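Local coordinates for major pilin protein fimA (Silicibacter pomeroyi, PDB 2IMH) that is of unknown function and belongs to the DUF1028 family, at residues A[81-86]-A[98-103]. Numbering follows the deposited sequence.
Sequences RAYRQL and FTGSEN
How an antiparallel β-hairpin ends at its open side is illustrated where strands 85-90 and 95-99, the latter at the edge of a four-stranded sheet, pass into loops. The first segment enters as a 3-10 turn: Arg81 O accepts Arg84 N at 3.1 Å and meets the edge of the Phe98 ring, 3.3 Å from CE2, while the guanidinium leads away to the carbonyls of Thr75 and Ser76. Ala82 O points into the type I turn Gly100-Asn103, accepting Glu102 N at 2.8 Å; Ala82 CA lies 3.8 Å from Gly100 CA, and a β-carbon on Gly100 would point into the carbonyl oxygens of Arg81, Ala82 and Arg84. Tyr83, chi1 m, lays its ring face over Glu102 CB, a CH-pi contact of 3.6 Å to the centroid. Arg84 turns extended, and its O receives both Gly100 N (2.9 Å) and Asn103 ND2 (3.0 Å). Gln85 faces Thr99 in a non-hydrogen-bonded pair, CA-CA 4.5 Å, and Leu86 faces Phe98 in a hydrogen-bonded one, with Leu86 N to Phe98 O 2.9 Å and Phe98 N to Leu86 O 2.8 Å. On the Gln85-Thr99 face, the Gln85 side chain, chi1 and chi2 both t and chi3 near 47°, extends NE2 to Thr99 OG1 at 2.9 Å.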
loop_
_atom_site.group_PDB
_atom_site.type_symbol
_atom_site.label_atom_id
_atom_site.label_comp_id
_atom_site.label_asym_id
_atom_site.label_seq_id
_atom_site.Cartn_x
_atom_site.Cartn_y
_atom_site.Cartn_z
ATOM N N ARG A 81 12.156 -10.138 15.678
ATOM C CA ARG A 81 11.145 -10.425 14.651
ATOM C C ARG A 81 9.737 -10.737 15.175
ATOM O O ARG A 81 8.738 -10.441 14.513
ATOM C CB ARG A 81 11.623 -11.570 13.734
ATOM C CG ARG A 81 11.580 -12.963 14.378
ATOM C CD ARG A 81 12.325 -14.030 13.550
ATOM N NE ARG A 81 13.774 -13.882 13.642
ATOM C CZ ARG A 81 14.528 -14.347 14.639
ATOM N NH1 ARG A 81 13.988 -15.016 15.649
ATOM N NH2 ARG A 81 15.836 -14.138 14.621
ATOM N N ALA A 82 9.646 -11.353 16.357
ATOM C CA ALA A 82 8.338 -11.753 16.881
ATOM C C ALA A 82 7.395 -10.560 17.079
ATOM O O ALA A 82 6.176 -10.726 17.132
ATOM C CB ALA A 82 8.511 -12.519 18.202
ATOM N N TYR A 83 7.970 -9.363 17.198
ATOM C CA TYR A 83 7.194 -8.152 17.471
ATOM C C TYR A 83 6.806 -7.363 16.223
ATOM O O TYR A 83 6.387 -6.206 16.316
ATOM C CB TYR A 83 7.949 -7.252 18.434
ATOM C CG TYR A 83 7.961 -7.827 19.828
ATOM C CD1 TYR A 83 7.036 -7.406 20.781
ATOM C CD2 TYR A 83 8.866 -8.830 20.171
ATOM C CE1 TYR A 83 7.031 -7.958 22.066
ATOM C CE2 TYR A 83 8.869 -9.390 21.441
ATOM C CZ TYR A 83 7.952 -8.946 22.382
ATOM O OH TYR A 83 7.952 -9.495 23.652
ATOM N N ARG A 84 6.928 -7.986 15.055
ATOM C CA ARG A 84 6.605 -7.245 13.825
ATOM C C ARG A 84 6.062 -8.148 12.730
ATOM O O ARG A 84 5.970 -9.371 12.907
ATOM C CB ARG A 84 7.776 -6.363 13.347
ATOM C CG ARG A 84 9.138 -6.650 14.011
ATOM C CD ARG A 84 10.243 -5.757 13.461
ATOM N NE ARG A 84 11.512 -5.978 14.168
ATOM C CZ ARG A 84 11.785 -5.492 15.380
ATOM N NH1 ARG A 84 10.894 -4.737 16.027
ATOM N NH2 ARG A 84 12.953 -5.756 15.940
ATOM N N GLN A 85 5.679 -7.533 11.612
ATOM C CA GLN A 85 4.907 -8.205 10.588
ATOM C C GLN A 85 5.313 -7.578 9.248
ATOM O O GLN A 85 5.495 -6.368 9.173
ATOM C CB GLN A 85 3.415 -7.983 10.842
ATOM C CG GLN A 85 2.502 -8.632 9.816
ATOM C CD GLN A 85 1.032 -8.520 10.183
ATOM O OE1 GLN A 85 0.546 -7.452 10.553
ATOM N NE2 GLN A 85 0.311 -9.635 10.059
ATOM N N LEU A 86 5.480 -8.409 8.228
ATOM C CA LEU A 86 6.002 -7.949 6.943
ATOM C C LEU A 86 5.316 -8.655 5.787
ATOM O O LEU A 86 5.095 -9.867 5.823
ATOM C CB LEU A 86 7.518 -8.223 6.866
ATOM C CG LEU A 86 8.233 -7.740 5.588
ATOM C CD1 LEU A 86 8.154 -6.213 5.484
ATOM C CD2 LEU A 86 9.692 -8.213 5.549
ATOM N N PHE A 98 5.221 -12.481 6.683
ATOM C CA PHE A 98 5.651 -13.038 7.957
ATOM C C PHE A 98 4.840 -12.336 9.055
ATOM O O PHE A 98 4.699 -11.100 9.046
ATOM C CB PHE A 98 7.137 -12.776 8.173
ATOM C CG PHE A 98 7.587 -13.005 9.595
ATOM C CD1 PHE A 98 7.970 -14.279 10.016
ATOM C CD2 PHE A 98 7.605 -11.950 10.514
ATOM C CE1 PHE A 98 8.370 -14.498 11.340
ATOM C CE2 PHE A 98 8.000 -12.155 11.845
ATOM C CZ PHE A 98 8.375 -13.444 12.253
ATOM N N THR A 99 4.326 -13.110 10.006
ATOM C CA THR A 99 3.595 -12.516 11.122
ATOM C C THR A 99 4.214 -12.978 12.448
ATOM O O THR A 99 4.110 -14.152 12.808
ATOM C CB THR A 99 2.077 -12.837 11.058
ATOM O OG1 THR A 99 1.511 -12.301 9.850
ATOM C CG2 THR A 99 1.335 -12.240 12.264
ATOM N N GLY A 100 4.859 -12.051 13.154
ATOM C CA GLY A 100 5.508 -12.378 14.437
ATOM C C GLY A 100 4.486 -12.815 15.473
ATOM O O GLY A 100 3.324 -12.358 15.468
ATOM N N SER A 101 4.916 -13.700 16.371
ATOM C CA SER A 101 4.004 -14.295 17.339
ATOM C C SER A 101 3.586 -13.302 18.434
ATOM O O SER A 101 2.582 -13.517 19.120
ATOM C CB SER A 101 4.656 -15.523 17.972
ATOM O OG SER A 101 5.846 -15.141 18.624
ATOM N N GLU A 102 4.348 -12.221 18.604
ATOM C CA GLU A 102 4.065 -11.263 19.687
ATOM C C GLU A 102 3.250 -10.041 19.245
ATOM O O GLU A 102 2.928 -9.175 20.064
ATOM C CB GLU A 102 5.342 -10.846 20.410
ATOM C CG GLU A 102 6.077 -12.004 21.101
ATOM C CD GLU A 102 5.208 -12.725 22.124
ATOM O OE1 GLU A 102 4.581 -12.045 22.974
ATOM O OE2 GLU A 102 5.139 -13.971 22.052
ATOM N N ASN A 103 2.893 -9.987 17.964
ATOM C CA ASN A 103 1.878 -9.029 17.526
ATOM C C ASN A 103 0.551 -9.356 18.206
ATOM O O ASN A 103 0.306 -10.513 18.569
ATOM C CB ASN A 103 1.692 -9.092 16.011
ATOM C CG ASN A 103 2.936 -8.694 15.258
ATOM O OD1 ASN A 103 3.349 -7.531 15.287
ATOM N ND2 ASN A 103 3.554 -9.659 14.594
#